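Local coordinates for protein D-threo-3-hydroxyaspartate dehydratase (Delftia, PDB 3WQC) that uses pyridoxal 5'-phosphate to catalyse the deamination of D-threo-3-hydroxyaspartate to oxaloacetate and ammonium, and also dehydrates D-serine and the L-threo and L-erythro isomers of 3-hydroxyaspartate, at residues Leu48-Lys53 against Ala67-Ile72; Ile143-Asp148 against Gly177-His182. One frame throughout, in Å; residues are numbered along the deposited sequence.

Interaction 1 of 2, residues Leu48-Lys53 against Ala67-Ile72; sequences LRPHVK and AGASGI. With PLP (pyridoxal-5'-phosphate), chain J.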
# COMPACT_ATOMS: atom_id res chain seq x y z
N LEU B 48 4.80 -27.74 -8.13
CA LEU B 48 4.43 -26.47 -7.42
C LEU B 48 4.99 -25.37 -8.25
O LEU B 48 6.19 -25.31 -8.58
CB LEU B 48 5.16 -26.42 -6.02
CG LEU B 48 4.91 -25.14 -5.26
CD1 LEU B 48 3.45 -24.88 -4.92
CD2 LEU B 48 5.72 -25.11 -3.96
N ARG B 49 4.08 -24.45 -8.67
CA ARG B 49 4.47 -23.25 -9.48
C ARG B 49 4.14 -22.06 -8.56
O ARG B 49 3.01 -21.50 -8.55
CB ARG B 49 3.61 -23.14 -10.75
CG ARG B 49 4.07 -21.94 -11.60
CD ARG B 49 3.05 -21.61 -12.73
NE ARG B 49 3.13 -22.61 -13.80
CZ ARG B 49 4.06 -22.63 -14.75
NH1 ARG B 49 4.97 -21.62 -14.83
NH2 ARG B 49 4.09 -23.66 -15.64
N PRO B 50 5.12 -21.63 -7.73
CA PRO B 50 4.84 -20.59 -6.71
C PRO B 50 4.44 -19.30 -7.40
O PRO B 50 4.97 -18.91 -8.47
CB PRO B 50 6.20 -20.42 -5.98
CG PRO B 50 7.26 -21.04 -6.87
CD PRO B 50 6.50 -22.13 -7.71
N HIS B 51 3.55 -18.61 -6.72
CA HIS B 51 3.14 -17.25 -7.18
C HIS B 51 4.00 -16.22 -6.50
O HIS B 51 3.93 -16.06 -5.28
CB HIS B 51 1.63 -17.03 -6.86
CG HIS B 51 1.07 -16.03 -7.81
ND1 HIS B 51 1.73 -14.82 -8.09
CD2 HIS B 51 -0.09 -16.06 -8.62
CE1 HIS B 51 1.06 -14.18 -9.06
NE2 HIS B 51 -0.08 -14.91 -9.34
N VAL B 52 4.84 -15.54 -7.28
CA VAL B 52 5.80 -14.58 -6.71
C VAL B 52 5.15 -13.23 -6.44
O VAL B 52 5.87 -12.35 -5.97
CB VAL B 52 7.06 -14.42 -7.63
CG1 VAL B 52 7.79 -15.77 -7.71
CG2 VAL B 52 6.73 -13.84 -9.01
N LYS B 53 3.84 -13.08 -6.63
CA LYS B 53 3.27 -11.75 -6.37
C LYS B 53 3.35 -11.41 -4.89
O LYS B 53 3.28 -10.21 -4.52
CB LYS B 53 1.84 -11.64 -6.82
CG LYS B 53 0.83 -12.38 -5.96
CD LYS B 53 -0.54 -12.18 -6.64
CE LYS B 53 -1.56 -12.74 -5.70
NZ LYS B 53 -2.51 -13.67 -6.35
N ALA B 67 14.22 -25.55 -3.56
CA ALA B 67 13.46 -26.54 -2.81
C ALA B 67 12.70 -27.53 -3.69
O ALA B 67 12.23 -28.54 -3.19
CB ALA B 67 12.56 -25.94 -1.74
N GLY B 68 12.57 -27.20 -4.97
CA GLY B 68 11.92 -28.11 -5.93
C GLY B 68 10.85 -27.50 -6.79
O GLY B 68 10.11 -28.26 -7.50
N ALA B 69 10.64 -26.19 -6.73
CA ALA B 69 9.51 -25.59 -7.54
C ALA B 69 9.77 -25.66 -9.05
O ALA B 69 10.90 -25.71 -9.50
CB ALA B 69 9.35 -24.09 -7.14
N SER B 70 8.70 -25.62 -9.86
CA SER B 70 8.77 -25.76 -11.31
C SER B 70 8.13 -24.51 -11.89
O SER B 70 6.86 -24.43 -11.99
CB SER B 70 7.84 -26.95 -11.75
OG SER B 70 8.36 -28.13 -11.25
N GLY B 71 8.98 -23.56 -12.31
CA GLY B 71 8.44 -22.35 -12.90
C GLY B 71 7.86 -21.43 -11.81
O GLY B 71 7.86 -21.75 -10.61
N ILE B 72 7.28 -20.31 -12.28
CA ILE B 72 6.63 -19.40 -11.37
C ILE B 72 5.33 -18.89 -12.02
O ILE B 72 5.14 -18.98 -13.26
CB ILE B 72 7.52 -18.15 -11.05
CG1 ILE B 72 7.81 -17.28 -12.31
CG2 ILE B 72 8.81 -18.58 -10.31
CD1 ILE B 72 8.66 -16.03 -12.04
N1 PLP J . -3.24 -18.11 -8.51
C2 PLP J . -3.68 -16.88 -8.87
C2A PLP J . -4.32 -16.66 -10.22
C3 PLP J . -3.50 -15.78 -7.96
O3 PLP J . -3.90 -14.58 -8.33
C4 PLP J . -2.88 -16.05 -6.69
C4A PLP J . -2.66 -14.96 -5.79
C5 PLP J . -2.45 -17.38 -6.39
C6 PLP J . -2.72 -18.40 -7.32
C5A PLP J . -1.81 -17.72 -5.07
O4P PLP J . -2.83 -17.58 -3.98
P PLP J . -2.29 -17.49 -2.48
O1P PLP J . -1.33 -18.62 -2.39
O2P PLP J . -3.51 -17.72 -1.67
O3P PLP J . -1.60 -16.21 -2.27
O HOH W 1 7.56 -28.73 -8.46
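Arg49, with CG anti to its backbone N (chi1 -178°) and the chain bent at chi3 (-74°), lays its methylenes along Gly71 and Ile72 and hydrogen-bonds NH1 to Ile72 O at 3.1 Å. This is a beta-alpha-beta unit of the alanine racemase-like TIM barrel: residues 48-53 leave strand 47-48, and residues 67-72 lead from helix 58-66 into strand 72-74. Arginine suits the place because its planar group has several N-H donors. Ile72 O lies in the guanidinium plane, Ser70 O covers one face, and salt bridges to Asp90 and Glu242 probably offset its buried charge. Gly71, without a side chain and at positive phi, lets the arginine run close to its backbone. Farther back, Ser70 N gives Leu48 O a nearly straight 2.8 Å hydrogen bond (176°), and a water joins Leu48 N, Gly68 O and Ser70 OG. Gly68 takes the positive phi of the Schellman motif that ends the helix. Small, apolar Ala69 lets the Pro50 ring come close, Ala69 CB to Pro50 CD at 3.5 Å, while Val52 CG1 meets Ile72 CG2 at 4.0 Å. The same loop carries the cofactor: His51 CD2 approaches C4 of pyridoxal phosphate at 3.4 Å, and His51 ND1 accepts a hydrogen bond from Lys53 N at 3.1 Å. Lys53 NZ is covalently joined to C4A of pyridoxal phosphate, 1.4 Å away.

Interaction 2 of 2, residues Ile143-Asp148 against Gly177-His182; sequences IEIDTD and GGVLTH. With PLP (pyridoxal-5'-phosphate), chain J.
Ile143 and Glu144 pair in parallel with Val179 and Leu180, joining two neighbouring strands of the TIM barrel whose short segments lie 22° apart. Three backbone hydrogen bonds hold them: Ile143 N to Gly178 O, Leu180 N to Ile143 O, and Ile145 N to Leu180 O, the last at 2.8 Å. Beyond the backbone pairs, hydroxyls add to the grip. Thr181 OG1, anti to its backbone N (chi1 -169°), donates to Ile145 O at 2.7 Å from above the carbonyl plane; it also accepts from Thr147 OG1 at 2.9 Å, the two side chains meeting tip to tip. Threonine suits both places, since its hydroxyl can donate and accept while its methyl packs. Two waters extend this polar cluster, one reaching Glu144 OE1, Ile145 O and His182 N, the other Thr147 N and Asp148 OD1; Asp148 OD2 is hydrogen-bonded to Ser185 OG. The beta-branched Ile145 and Val179 side chains cross at an angle, Ile145 CG1 lying 3.9 Å from Val179 CB. His182 sets one ring face against pyridoxal phosphate, C3 lying over the ring centre 3.8 Å above its plane; Gly226 O takes its ND1-H and so fixes the ring's rotation. On the face carrying Ile143 and Val179, Ile143 and Ile145 pack on Leu162 of helix 159-171, and Val179 and Thr181 meet helix 192-215. Strand 222-225 continues the sheet beside strand 175-180.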
# COMPACT_ATOMS: atom_id res chain seq x y z
N ILE B 143 -6.75 -21.39 -20.56
CA ILE B 143 -8.11 -20.82 -20.38
C ILE B 143 -8.39 -20.79 -18.88
O ILE B 143 -8.27 -21.83 -18.18
CB ILE B 143 -9.18 -21.63 -21.13
CG1 ILE B 143 -8.81 -21.65 -22.66
CG2 ILE B 143 -10.57 -21.03 -20.81
CD1 ILE B 143 -9.73 -22.60 -23.46
N GLU B 144 -8.74 -19.62 -18.38
CA GLU B 144 -9.07 -19.51 -16.94
C GLU B 144 -10.51 -19.99 -16.64
O GLU B 144 -11.43 -19.61 -17.39
CB GLU B 144 -8.88 -18.04 -16.47
CG GLU B 144 -9.04 -17.91 -14.92
CD GLU B 144 -8.61 -16.60 -14.34
OE1 GLU B 144 -8.42 -16.60 -13.09
OE2 GLU B 144 -8.51 -15.60 -15.11
N ILE B 145 -10.67 -20.80 -15.58
CA ILE B 145 -11.93 -21.44 -15.24
C ILE B 145 -12.40 -20.80 -13.92
O ILE B 145 -11.61 -20.64 -12.97
CB ILE B 145 -11.72 -22.95 -15.07
CG1 ILE B 145 -11.07 -23.55 -16.34
CG2 ILE B 145 -13.09 -23.61 -14.75
CD1 ILE B 145 -11.82 -23.28 -17.65
N ASP B 146 -13.68 -20.49 -13.83
CA ASP B 146 -14.31 -19.99 -12.60
C ASP B 146 -14.92 -21.23 -11.93
O ASP B 146 -15.87 -21.86 -12.46
CB ASP B 146 -15.44 -19.02 -12.96
CG ASP B 146 -16.20 -18.52 -11.76
OD1 ASP B 146 -15.83 -18.93 -10.64
OD2 ASP B 146 -17.18 -17.76 -11.94
N THR B 147 -14.31 -21.70 -10.83
CA THR B 147 -14.79 -22.88 -10.12
C THR B 147 -15.53 -22.52 -8.85
O THR B 147 -16.20 -23.39 -8.28
CB THR B 147 -13.64 -23.87 -9.78
OG1 THR B 147 -12.60 -23.17 -9.03
CG2 THR B 147 -13.03 -24.45 -11.04
N ASP B 148 -15.45 -21.25 -8.38
CA ASP B 148 -16.11 -20.88 -7.11
C ASP B 148 -16.80 -19.51 -7.04
O ASP B 148 -17.23 -19.08 -5.94
CB ASP B 148 -15.08 -21.03 -5.97
CG ASP B 148 -14.04 -19.90 -6.04
OD1 ASP B 148 -13.92 -19.27 -7.15
OD2 ASP B 148 -13.33 -19.68 -5.02
N GLY B 177 -2.59 -24.45 -24.10
CA GLY B 177 -1.65 -25.16 -23.27
C GLY B 177 -2.25 -25.76 -22.03
O GLY B 177 -1.60 -26.58 -21.33
N GLY B 178 -3.50 -25.38 -21.66
CA GLY B 178 -4.01 -25.86 -20.39
C GLY B 178 -5.18 -25.04 -19.94
O GLY B 178 -5.65 -24.11 -20.61
N VAL B 179 -5.65 -25.38 -18.71
CA VAL B 179 -6.68 -24.63 -17.99
C VAL B 179 -6.14 -24.33 -16.60
O VAL B 179 -5.31 -25.08 -16.05
CB VAL B 179 -8.03 -25.39 -17.83
CG1 VAL B 179 -8.72 -25.41 -19.20
CG2 VAL B 179 -7.84 -26.85 -17.33
N LEU B 180 -6.62 -23.23 -15.99
CA LEU B 180 -6.21 -22.95 -14.63
C LEU B 180 -7.42 -22.38 -13.88
O LEU B 180 -8.31 -21.75 -14.50
CB LEU B 180 -5.02 -21.95 -14.53
CG LEU B 180 -5.32 -20.47 -14.83
CD1 LEU B 180 -4.16 -19.59 -14.27
CD2 LEU B 180 -5.50 -20.17 -16.34
N THR B 181 -7.39 -22.50 -12.54
CA THR B 181 -8.43 -21.90 -11.73
C THR B 181 -7.77 -21.44 -10.43
O THR B 181 -6.73 -22.05 -10.03
CB THR B 181 -9.61 -22.88 -11.42
OG1 THR B 181 -10.67 -22.07 -10.85
CG2 THR B 181 -9.21 -23.97 -10.49
N HIS B 182 -8.36 -20.42 -9.78
CA HIS B 182 -7.92 -20.00 -8.47
C HIS B 182 -9.09 -19.90 -7.60
O HIS B 182 -10.00 -19.00 -7.81
CB HIS B 182 -7.28 -18.60 -8.65
CG HIS B 182 -6.95 -17.87 -7.37
ND1 HIS B 182 -6.06 -18.34 -6.38
CD2 HIS B 182 -7.43 -16.63 -6.91
CE1 HIS B 182 -5.98 -17.35 -5.40
NE2 HIS B 182 -6.81 -16.38 -5.69
N1 PLP J . -3.24 -18.11 -8.51
C2 PLP J . -3.68 -16.88 -8.87
C2A PLP J . -4.32 -16.66 -10.22
C3 PLP J . -3.50 -15.78 -7.96
O3 PLP J . -3.90 -14.58 -8.33
C4 PLP J . -2.88 -16.05 -6.69
C4A PLP J . -2.66 -14.96 -5.79
C5 PLP J . -2.45 -17.38 -6.39
C6 PLP J . -2.72 -18.40 -7.32
C5A PLP J . -1.81 -17.72 -5.07
O4P PLP J . -2.83 -17.58 -3.98
P PLP J . -2.29 -17.49 -2.48
O1P PLP J . -1.33 -18.62 -2.39
O2P PLP J . -3.51 -17.72 -1.67
O3P PLP J . -1.60 -16.21 -2.27
O HOH W 2 -9.95 -18.74 -11.49
O HOH W 3 -12.60 -19.71 -9.49

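In the fold
Both interactions are buried, and both belong to the alanine racemase-like barrel domain, but they use different elements. Interaction 1 lies nearer the centre of the chain and ties two loops at the ends of one helix, so it relies on a buried arginine, glycines at positive phi and a few isolated hydrogen bonds. Interaction 2 joins two adjacent parallel strands, where regular backbone pairing does most of the work and threonine hydroxyls and waters add to it. Their centres are 18 Å apart and they do not touch, yet they meet through the cofactor: His51 and His182 approach opposite faces of its pyridine ring, while Lys53 anchors it covalently.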